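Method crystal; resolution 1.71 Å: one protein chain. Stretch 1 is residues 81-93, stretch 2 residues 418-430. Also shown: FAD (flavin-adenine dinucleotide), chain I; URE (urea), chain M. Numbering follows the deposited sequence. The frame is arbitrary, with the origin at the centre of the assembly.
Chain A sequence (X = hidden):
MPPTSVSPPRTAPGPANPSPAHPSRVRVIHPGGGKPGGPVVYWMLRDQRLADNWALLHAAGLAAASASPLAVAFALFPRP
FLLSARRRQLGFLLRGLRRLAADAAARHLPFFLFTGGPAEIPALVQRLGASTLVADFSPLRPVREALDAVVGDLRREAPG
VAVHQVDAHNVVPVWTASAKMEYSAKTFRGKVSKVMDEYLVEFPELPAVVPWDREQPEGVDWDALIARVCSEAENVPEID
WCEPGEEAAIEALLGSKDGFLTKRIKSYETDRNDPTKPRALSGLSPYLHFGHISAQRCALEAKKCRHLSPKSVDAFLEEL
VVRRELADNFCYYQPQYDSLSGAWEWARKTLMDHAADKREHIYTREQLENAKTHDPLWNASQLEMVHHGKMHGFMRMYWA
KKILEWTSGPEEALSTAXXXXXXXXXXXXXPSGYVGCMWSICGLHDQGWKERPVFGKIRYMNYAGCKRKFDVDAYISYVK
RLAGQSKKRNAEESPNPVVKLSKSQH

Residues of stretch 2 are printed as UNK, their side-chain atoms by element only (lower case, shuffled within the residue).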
# COMPACT_ATOMS: atom_id res chain seq x y z
N PHE A 81 -7.43 -14.46 5.51
CA PHE A 81 -6.65 -13.67 4.55
C PHE A 81 -5.86 -12.53 5.18
O PHE A 81 -6.12 -12.14 6.31
CB PHE A 81 -7.55 -13.16 3.41
CG PHE A 81 -8.37 -14.26 2.76
CD1 PHE A 81 -7.75 -15.22 1.98
CD2 PHE A 81 -9.74 -14.32 2.94
CE1 PHE A 81 -8.49 -16.24 1.39
CE2 PHE A 81 -10.49 -15.33 2.35
CZ PHE A 81 -9.86 -16.29 1.58
N LEU A 82 -4.90 -11.99 4.43
CA LEU A 82 -4.08 -10.90 4.95
C LEU A 82 -4.93 -9.70 5.38
O LEU A 82 -5.59 -9.06 4.55
CB LEU A 82 -3.06 -10.46 3.91
CG LEU A 82 -2.08 -9.40 4.43
CD1 LEU A 82 -1.36 -9.95 5.66
CD2 LEU A 82 -1.10 -9.01 3.33
N LEU A 83 -4.89 -9.40 6.67
CA LEU A 83 -5.64 -8.29 7.25
C LEU A 83 -7.11 -8.28 6.81
O LEU A 83 -7.69 -7.23 6.55
CB LEU A 83 -4.96 -6.95 6.94
CG LEU A 83 -3.62 -6.75 7.66
CD1 LEU A 83 -2.81 -5.62 7.08
CD2 LEU A 83 -3.82 -6.57 9.18
N SER A 84 -7.70 -9.47 6.74
CA SER A 84 -9.12 -9.62 6.41
C SER A 84 -9.51 -9.07 5.03
O SER A 84 -10.59 -8.49 4.87
CB SER A 84 -10.00 -9.00 7.50
OG SER A 84 -9.69 -9.55 8.77
N ALA A 85 -8.64 -9.26 4.04
CA ALA A 85 -8.99 -8.94 2.66
C ALA A 85 -10.36 -9.53 2.32
O ALA A 85 -10.69 -10.64 2.75
CB ALA A 85 -7.93 -9.47 1.71
N ARG A 86 -11.14 -8.76 1.57
CA ARG A 86 -12.47 -9.16 1.14
C ARG A 86 -12.42 -9.46 -0.35
O ARG A 86 -11.38 -9.31 -0.98
CB ARG A 86 -13.48 -8.04 1.40
CG ARG A 86 -13.47 -7.41 2.79
CD ARG A 86 -13.54 -8.44 3.88
NE ARG A 86 -14.16 -7.93 5.11
CZ ARG A 86 -13.59 -7.07 5.95
NH1 ARG A 86 -12.38 -6.59 5.71
NH2 ARG A 86 -14.24 -6.68 7.05
N ARG A 87 -13.55 -9.87 -0.92
CA ARG A 87 -13.62 -10.20 -2.34
C ARG A 87 -12.97 -9.14 -3.20
O ARG A 87 -12.18 -9.46 -4.10
CB ARG A 87 -15.07 -10.39 -2.78
CG ARG A 87 -15.25 -10.39 -4.28
CD ARG A 87 -16.70 -10.69 -4.68
NE ARG A 87 -17.14 -12.00 -4.24
CZ ARG A 87 -17.04 -13.11 -4.98
NH1 ARG A 87 -16.52 -13.05 -6.20
NH2 ARG A 87 -17.46 -14.27 -4.50
N ARG A 88 -13.32 -7.88 -2.94
CA ARG A 88 -12.81 -6.73 -3.68
C ARG A 88 -11.30 -6.72 -3.79
O ARG A 88 -10.75 -6.51 -4.87
CB ARG A 88 -13.26 -5.42 -3.00
CG ARG A 88 -12.65 -4.15 -3.60
CD ARG A 88 -13.36 -2.88 -3.09
NE ARG A 88 -14.72 -2.79 -3.61
CZ ARG A 88 -15.66 -1.96 -3.16
NH1 ARG A 88 -15.41 -1.12 -2.18
NH2 ARG A 88 -16.86 -1.98 -3.72
N GLN A 89 -10.62 -6.91 -2.66
CA GLN A 89 -9.16 -6.86 -2.65
C GLN A 89 -8.51 -8.15 -3.14
O GLN A 89 -7.47 -8.11 -3.81
CB GLN A 89 -8.64 -6.50 -1.26
CG GLN A 89 -9.08 -5.11 -0.77
CD GLN A 89 -10.47 -5.12 -0.16
OE1 GLN A 89 -11.08 -6.18 0.05
NE2 GLN A 89 -11.00 -3.92 0.12
N LEU A 90 -9.12 -9.28 -2.79
CA LEU A 90 -8.62 -10.57 -3.22
C LEU A 90 -8.73 -10.74 -4.74
O LEU A 90 -7.83 -11.28 -5.40
CB LEU A 90 -9.37 -11.69 -2.49
CG LEU A 90 -9.04 -11.78 -0.99
CD1 LEU A 90 -10.01 -12.73 -0.28
CD2 LEU A 90 -7.63 -12.24 -0.80
N GLY A 91 -9.84 -10.25 -5.30
CA GLY A 91 -10.05 -10.40 -6.73
C GLY A 91 -9.02 -9.60 -7.51
O GLY A 91 -8.47 -10.08 -8.49
N PHE A 92 -8.76 -8.39 -7.05
CA PHE A 92 -7.77 -7.51 -7.67
C PHE A 92 -6.36 -8.11 -7.60
O PHE A 92 -5.61 -8.11 -8.58
CB PHE A 92 -7.79 -6.13 -7.00
CG PHE A 92 -7.22 -5.02 -7.85
CD1 PHE A 92 -8.01 -4.35 -8.77
CD2 PHE A 92 -5.88 -4.62 -7.71
CE1 PHE A 92 -7.49 -3.32 -9.55
CE2 PHE A 92 -5.36 -3.60 -8.46
CZ PHE A 92 -6.16 -2.94 -9.39
N LEU A 93 -5.99 -8.62 -6.43
CA LEU A 93 -4.67 -9.20 -6.25
C LEU A 93 -4.52 -10.41 -7.17
O LEU A 93 -3.54 -10.52 -7.90
CB LEU A 93 -4.44 -9.62 -4.79
CG LEU A 93 -3.10 -10.28 -4.45
CD1 LEU A 93 -2.83 -10.12 -2.98
CD2 LEU A 93 -3.09 -11.75 -4.84
N UNK A 418 -10.37 2.48 10.71
CA UNK A 418 -9.45 1.50 10.17
C UNK A 418 -10.24 0.32 9.64
O UNK A 418 -9.99 -0.16 8.55
c UNK A 418 -8.40 1.05 11.24
c UNK A 418 -7.68 -0.23 10.84
c UNK A 418 -6.47 1.90 12.68
c UNK A 418 -7.40 2.18 11.50
N UNK A 419 -11.23 -0.13 10.39
CA UNK A 419 -12.06 -1.24 9.95
C UNK A 419 -12.75 -0.92 8.62
O UNK A 419 -12.70 -1.72 7.70
c UNK A 419 -14.30 -2.36 10.52
c UNK A 419 -14.23 -3.73 10.31
o UNK A 419 -17.62 -4.43 9.09
c UNK A 419 -16.51 -3.76 9.56
c UNK A 419 -16.59 -2.40 9.76
c UNK A 419 -15.49 -1.71 10.23
c UNK A 419 -15.33 -4.43 9.83
c UNK A 419 -13.10 -1.58 11.02
N UNK A 420 -13.36 0.26 8.52
CA UNK A 420 -14.06 0.64 7.29
C UNK A 420 -13.11 0.81 6.11
O UNK A 420 -13.38 0.33 5.01
c UNK A 420 -14.85 1.92 7.51
c UNK A 420 -17.02 0.71 7.82
c UNK A 420 -16.73 3.03 8.77
c UNK A 420 -16.04 1.71 8.44
N UNK A 421 -12.00 1.50 6.35
CA UNK A 421 -10.99 1.74 5.34
C UNK A 421 -10.45 0.42 4.77
O UNK A 421 -10.37 0.21 3.56
c UNK A 421 -8.77 2.93 4.97
o UNK A 421 -8.82 3.98 4.33
n UNK A 421 -7.77 2.05 4.84
c UNK A 421 -9.87 2.58 5.96
N UNK A 422 -10.10 -0.49 5.67
CA UNK A 422 -9.57 -1.79 5.26
C UNK A 422 -10.62 -2.68 4.60
O UNK A 422 -10.30 -3.49 3.74
c UNK A 422 -7.61 -1.86 6.87
c UNK A 422 -8.94 -2.48 6.47
o UNK A 422 -6.94 -2.44 7.75
o UNK A 422 -7.19 -0.82 6.30
N UNK A 423 -11.89 -2.54 4.99
CA UNK A 423 -12.94 -3.34 4.38
C UNK A 423 -13.23 -2.94 2.93
O UNK A 423 -13.36 -3.79 2.07
c UNK A 423 -16.52 -4.10 5.64
c UNK A 423 -17.59 -5.05 5.15
n UNK A 423 -18.68 -5.24 6.17
c UNK A 423 -15.41 -3.96 4.61
c UNK A 423 -14.23 -3.25 5.21
N UNK A 424 -13.32 -1.63 2.69
CA UNK A 424 -13.85 -1.11 1.43
C UNK A 424 -12.84 -0.56 0.43
O UNK A 424 -13.08 -0.60 -0.79
c UNK A 424 -17.68 -0.99 4.21
c UNK A 424 -16.50 -0.45 3.67
c UNK A 424 -18.49 -1.74 3.40
c UNK A 424 -17.01 -1.39 1.56
o UNK A 424 -19.65 -2.29 3.91
c UNK A 424 -18.18 -1.94 2.08
c UNK A 424 -14.90 -0.04 1.74
c UNK A 424 -16.17 -0.63 2.33
N UNK A 425 -11.73 0.00 0.91
CA UNK A 425 -10.78 0.63 0.00
C UNK A 425 -9.95 -0.40 -0.77
O UNK A 425 -9.47 -1.38 -0.22
c UNK A 425 -10.53 2.73 1.46
o UNK A 425 -10.94 3.75 -0.67
c UNK A 425 -10.92 3.91 0.57
c UNK A 425 -9.85 1.61 0.74
o UNK A 425 -11.19 4.99 1.11
N UNK A 426 -9.79 -0.15 -2.06
CA UNK A 426 -8.95 -1.01 -2.88
C UNK A 426 -7.48 -0.84 -2.51
O UNK A 426 -6.68 -1.76 -2.70
c UNK A 426 -9.19 -0.75 -4.39
c UNK A 426 -8.49 -1.82 -5.23
c UNK A 426 -8.79 0.68 -4.78
c UNK A 426 -8.91 -3.21 -4.87
N UNK A 427 -7.14 0.30 -1.93
CA UNK A 427 -5.77 0.63 -1.56
C UNK A 427 -5.51 0.49 -0.05
O UNK A 427 -4.46 0.91 0.47
o UNK A 427 -6.98 2.96 -0.52
o UNK A 427 -6.36 4.23 -2.18
c UNK A 427 -5.39 2.04 -2.09
c UNK A 427 -6.31 3.15 -1.56
N UNK A 428 -6.45 -0.15 0.65
CA UNK A 428 -6.43 -0.26 2.10
C UNK A 428 -5.55 -1.38 2.61
O UNK A 428 -4.86 -2.03 1.82
N UNK A 429 -5.57 -1.60 3.92
CA UNK A 429 -4.67 -2.58 4.56
C UNK A 429 -3.23 -2.23 4.16
O UNK A 429 -2.49 -3.05 3.64
c UNK A 429 -5.04 -4.02 4.15
n UNK A 429 -6.68 -5.52 2.38
c UNK A 429 -6.94 -5.70 3.80
c UNK A 429 -6.45 -4.47 4.60
n UNK A 429 -5.63 -5.98 0.38
c UNK A 429 -5.82 -6.26 1.66
n UNK A 429 -5.17 -7.28 2.23
N UNK A 430 -2.86 -0.98 4.46
CA UNK A 430 -1.67 -0.35 3.92
C UNK A 430 -1.13 0.59 4.99
O UNK A 430 -1.89 1.25 5.67
o UNK A 430 -0.26 2.01 2.23
o UNK A 430 -0.50 0.28 0.90
c UNK A 430 -0.86 0.96 1.88
c UNK A 430 -2.06 0.49 2.69
PA FAD I . -2.86 11.11 -5.60
O1A FAD I . -3.26 12.46 -5.07
O2A FAD I . -2.76 11.04 -7.10
O5B FAD I . -1.47 10.70 -4.91
C5B FAD I . -0.51 9.92 -5.58
C4B FAD I . 0.16 8.95 -4.59
O4B FAD I . 0.77 9.64 -3.51
C3B FAD I . -0.85 8.03 -3.93
O3B FAD I . -1.14 6.92 -4.74
C2B FAD I . -0.11 7.63 -2.69
O2B FAD I . 0.88 6.68 -3.02
C1B FAD I . 0.60 8.90 -2.32
N9A FAD I . -0.19 9.68 -1.34
C8A FAD I . -1.09 10.68 -1.60
N7A FAD I . -1.57 11.11 -0.41
C5A FAD I . -0.99 10.39 0.59
C6A FAD I . -1.10 10.39 1.99
N6A FAD I . -1.82 11.30 2.64
N1A FAD I . -0.35 9.51 2.74
C2A FAD I . 0.50 8.63 2.11
N3A FAD I . 0.60 8.62 0.73
C4A FAD I . -0.13 9.49 0.00
N1 FAD I . -3.69 5.79 1.11
C2 FAD I . -3.53 4.49 0.70
O2 FAD I . -2.70 4.27 -0.18
N3 FAD I . -4.28 3.48 1.27
C4 FAD I . -5.20 3.75 2.26
O4 FAD I . -5.87 2.84 2.77
C4X FAD I . -5.35 5.07 2.68
N5 FAD I . -6.26 5.42 3.65
C5X FAD I . -6.37 6.73 4.07
C6 FAD I . -7.28 7.06 5.09
C7 FAD I . -7.40 8.39 5.51
C7M FAD I . -8.38 8.72 6.61
C8 FAD I . -6.62 9.37 4.91
C8M FAD I . -6.71 10.81 5.32
C9 FAD I . -5.73 9.03 3.90
C9A FAD I . -5.61 7.72 3.49
N10 FAD I . -4.72 7.39 2.48
C10 FAD I . -4.60 6.07 2.10
C1' FAD I . -3.86 8.43 1.79
C2' FAD I . -4.51 9.07 0.52
O2' FAD I . -5.86 9.51 0.71
C3' FAD I . -4.49 8.16 -0.72
O3' FAD I . -3.18 7.67 -0.90
C4' FAD I . -4.92 8.87 -2.00
O4' FAD I . -6.24 9.37 -1.84
C5' FAD I . -4.84 7.86 -3.15
O5' FAD I . -5.45 8.28 -4.35
P FAD I . -4.53 8.65 -5.61
O1P FAD I . -3.54 7.54 -5.89
O2P FAD I . -5.41 8.97 -6.79
O3P FAD I . -3.88 10.00 -5.00
C URE M . -1.27 -12.10 0.56
O URE M . -0.05 -12.26 0.50
N1 URE M . -2.04 -13.08 0.95
N2 URE M . -1.83 -10.94 0.27
O HOH W 1 -8.40 -5.49 8.28
O HOH W 2 -11.86 -4.50 7.76
O HOH W 3 -17.12 -6.82 8.02
O HOH W 4 -10.79 -5.95 3.51

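Position 418 carries four carbons, forked at the first, with one arm two carbons long; nothing of stretch 1 lies within 7 Å. It is Ile418. Position 419 has one carbon, then a six-carbon ring bearing an oxygen: Tyr419. Its CE1 lies 3.7 Å from Arg86 NH2, near the guanidinium plane. Position 420 has four carbons forked at the second and points away, hence Leu420.

At 421, two carbons end in one oxygen and one nitrogen. This is Asn421, whose ND2 donates to FAD O4 at 2.9 Å. Position 422 has two carbons, the second carrying two oxygens: Asp422. Its OD1 accepts the backbone N of position 429 at 3.0 Å, bracing the loop after the helix. Position 423 is an unbranched row of four carbons ending in nitrogen, Lys423, with every chi angle t; CD lies over one face of the Arg86 guanidinium, 3.7 Å from NH2.

Position 424 again has one carbon and a six-carbon ring with an oxygen. It is Tyr424, and its ring meets Arg88 NH1 at the edge, with CD2 4.1 Å from that nitrogen. Position 425 has three carbons, the third bearing two oxygens: Glu425, directed away. Position 426 shows four carbons forked at the first, so Ile426; CD1 reaches Phe92 CB at 3.8 Å, and CG1 lies over one face of the Phe92 ring.

Position 427 has two carbons and two terminal oxygens, Asp427; its backbone O accepts from FAD N3 at 2.7 Å. Position 428 has no side-chain atoms and is Gly428; an ideal CB would fall 2.8 Å from Asn421 O, a clash. Position 429 has three carbons, a nitrogen, then a carbon with two more nitrogens: Arg429. NH1 donates to Leu82 O at 3.0 Å, while Ala85 CB covers one guanidinium face. Position 430 has two carbons, the second with two oxygens, and points away: Asp430.

The contact buries 708 Å² and works largely by side chains reading backbone. As the helix ends, carbonyls are freed: Gln89 NE2 donates to Lys423 O at 3.1 Å and Glu425 O at 3.0 Å, and Arg88 NH1 to Tyr424 O at 2.8 Å. Gln89 OE1 accepts Arg86 N at 3.0 Å, so one amide also ties down the start of its own helix. Arg429 returns the exchange through Leu82 O. Water extends the join: one molecule accepts from Arg86 NH1 at 3.0 Å and donates to Tyr419 O at 2.9 Å.

Stretch 2, residues 418-430: IYLNDKYEIDGRD
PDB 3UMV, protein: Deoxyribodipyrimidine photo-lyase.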